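Local coordinates for sensor protein (Pseudomonas syringae pv. tomato, PDB 2R8R) that probably transfers phosphate from ATP to a histidine as a two-component sensor kinase, of which this is the N-terminal P-loop NTPase-like domain, at residues 105-108 against 109-113. Numbering follows the deposited sequence.
Sequences KRWQ and DIQEL
Trp107 and Gln111, one helical turn apart, meet where CG of Gln111 comes up to the rim of the indole near its plane, 3.8 Å from CE3 of Trp107. The amide and ring planes stand 63° apart, so the two groups do not stack. Two torsions explain the approach: Trp107 carries its ring between its own N and carbonyl carbon (chi1 70°), while chi1 of Gln111 sets CG beside its own N, against the rim; the bend at chi2 only turns the amide. CG of Gln108 lies over one face of the same indole, toward its rim. Beneath these side chains runs regular i to i+4 backbone pairing: Ile110 N, Gln111 N and Glu112 N donate to the carbonyl O atoms of Arg106, Trp107 and Gln108, respectively, at 2.9-3.1 Å.

On another side of the helix, Arg106 and Asp109 are joined through a water rather than directly, since Arg106 NE and Asp109 OD2 lie 5.1 Å apart. The water accepts from Arg106 NE at 2.9 Å. It lies 2.8 Å from Asp109 OD2, to which it probably donates, though other acceptors compete for its protons. Further out, the guanidinium is fixed by a salt bridge to Glu74 and a bond to the carbonyl of Asp91, and His103 holds Asp109 OD1. At the N-cap residue, Lys105 N donates to Gln108 OE1 at 3.2 Å, from above the amide's carbonyl plane, and NZ of Lys105 reaches Ala94 O, Thr96 and Thr147 O. Ile110 packs on Val90, and Trp107 meets Trp151 edge-to-face. Residues 105-113 form the N-cap and first turns of helix 106-115, the connecting helix of the beta-alpha-beta unit between parallel strands 87-90 and 119-125, in a sheet order consistent with a P-loop NTPase fold.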
loop_
_atom_site.group_PDB
_atom_site.type_symbol
_atom_site.label_atom_id
_atom_site.label_comp_id
_atom_site.label_asym_id
_atom_site.label_seq_id
_atom_site.Cartn_x
_atom_site.Cartn_y
_atom_site.Cartn_z
ATOM N N LYS A 105 -9.331 10.625 -0.973
ATOM C CA LYS A 105 -8.195 9.750 -1.124
ATOM C C LYS A 105 -7.612 9.392 0.225
ATOM O O LYS A 105 -7.562 10.211 1.147
ATOM C CB LYS A 105 -7.112 10.440 -1.963
ATOM C CG LYS A 105 -7.450 10.725 -3.414
ATOM C CD LYS A 105 -7.764 9.516 -4.312
ATOM C CE LYS A 105 -6.525 8.685 -4.649
ATOM N NZ LYS A 105 -6.644 7.626 -5.750
ATOM N N ARG A 106 -7.112 8.169 0.332
ATOM C CA ARG A 106 -6.406 7.728 1.536
ATOM C C ARG A 106 -5.102 8.482 1.799
ATOM O O ARG A 106 -4.750 8.639 2.934
ATOM C CB ARG A 106 -6.158 6.245 1.473
ATOM C CG ARG A 106 -5.480 5.658 2.688
ATOM C CD ARG A 106 -5.424 4.139 2.543
ATOM N NE ARG A 106 -6.728 3.540 2.801
ATOM C CZ ARG A 106 -7.003 2.251 2.639
ATOM N NH1 ARG A 106 -6.056 1.406 2.209
ATOM N NH2 ARG A 106 -8.234 1.797 2.923
ATOM N N TRP A 107 -4.409 8.965 0.758
ATOM C CA TRP A 107 -3.238 9.808 0.955
ATOM C C TRP A 107 -3.561 11.062 1.774
ATOM O O TRP A 107 -2.751 11.460 2.583
ATOM C CB TRP A 107 -2.482 10.132 -0.343
ATOM C CG TRP A 107 -3.129 11.054 -1.368
ATOM C CD1 TRP A 107 -3.690 10.677 -2.551
ATOM C CD2 TRP A 107 -3.198 12.492 -1.334
ATOM N NE1 TRP A 107 -4.121 11.785 -3.248
ATOM C CE2 TRP A 107 -3.855 12.909 -2.517
ATOM C CE3 TRP A 107 -2.782 13.467 -0.415
ATOM C CZ2 TRP A 107 -4.107 14.256 -2.803
ATOM C CZ3 TRP A 107 -3.033 14.803 -0.698
ATOM C CH2 TRP A 107 -3.693 15.180 -1.876
ATOM N N GLN A 108 -4.759 11.625 1.610
ATOM C CA GLN A 108 -5.211 12.746 2.451
ATOM C C GLN A 108 -5.433 12.360 3.898
ATOM O O GLN A 108 -5.159 13.149 4.786
ATOM C CB GLN A 108 -6.512 13.340 1.922
ATOM C CG GLN A 108 -6.398 13.977 0.600
ATOM C CD GLN A 108 -7.758 14.345 0.044
ATOM O OE1 GLN A 108 -8.264 13.645 -0.810
ATOM N NE2 GLN A 108 -8.377 15.432 0.569
ATOM N N ASP A 109 -5.980 11.175 4.135
ATOM C CA ASP A 109 -6.062 10.608 5.470
ATOM C C ASP A 109 -4.685 10.573 6.139
ATOM O O ASP A 109 -4.513 10.959 7.285
ATOM C CB ASP A 109 -6.575 9.162 5.430
ATOM C CG ASP A 109 -8.049 9.023 4.984
ATOM O OD1 ASP A 109 -8.774 10.043 4.762
ATOM O OD2 ASP A 109 -8.468 7.849 4.885
ATOM N N ILE A 110 -3.706 10.081 5.388
ATOM C CA ILE A 110 -2.328 10.034 5.803
ATOM C C ILE A 110 -1.750 11.415 6.086
ATOM O O ILE A 110 -1.082 11.608 7.094
ATOM C CB ILE A 110 -1.455 9.267 4.744
ATOM C CG1 ILE A 110 -1.778 7.765 4.822
ATOM C CG2 ILE A 110 -0.006 9.560 4.969
ATOM C CD1 ILE A 110 -1.314 6.916 3.656
ATOM N N GLN A 111 -1.997 12.379 5.217
ATOM C CA GLN A 111 -1.448 13.709 5.453
ATOM C C GLN A 111 -1.991 14.241 6.771
ATOM O O GLN A 111 -1.267 14.867 7.500
ATOM C CB GLN A 111 -1.738 14.713 4.297
ATOM C CG GLN A 111 -1.139 14.437 2.914
ATOM C CD GLN A 111 0.366 14.316 2.910
ATOM O OE1 GLN A 111 1.068 15.131 3.511
ATOM N NE2 GLN A 111 0.885 13.302 2.206
ATOM N N GLU A 112 -3.259 13.976 7.068
ATOM C CA GLU A 112 -3.896 14.425 8.314
ATOM C C GLU A 112 -3.288 13.819 9.572
ATOM O O GLU A 112 -3.129 14.497 10.575
ATOM C CB GLU A 112 -5.414 14.141 8.335
ATOM C CG GLU A 112 -6.121 14.954 9.392
ATOM C CD GLU A 112 -7.618 14.816 9.426
ATOM O OE1 GLU A 112 -8.163 13.843 8.867
ATOM O OE2 GLU A 112 -8.263 15.709 10.051
ATOM N N LEU A 113 -2.980 12.528 9.517
ATOM C CA LEU A 113 -2.273 11.845 10.612
ATOM C C LEU A 113 -0.917 12.481 10.792
ATOM O O LEU A 113 -0.510 12.732 11.889
ATOM C CB LEU A 113 -2.078 10.349 10.298
ATOM C CG LEU A 113 -3.352 9.498 10.200
ATOM C CD1 LEU A 113 -3.033 8.199 9.503
ATOM C CD2 LEU A 113 -3.940 9.312 11.623
HETATM O O HOH W 1 -8.498 5.049 4.591
#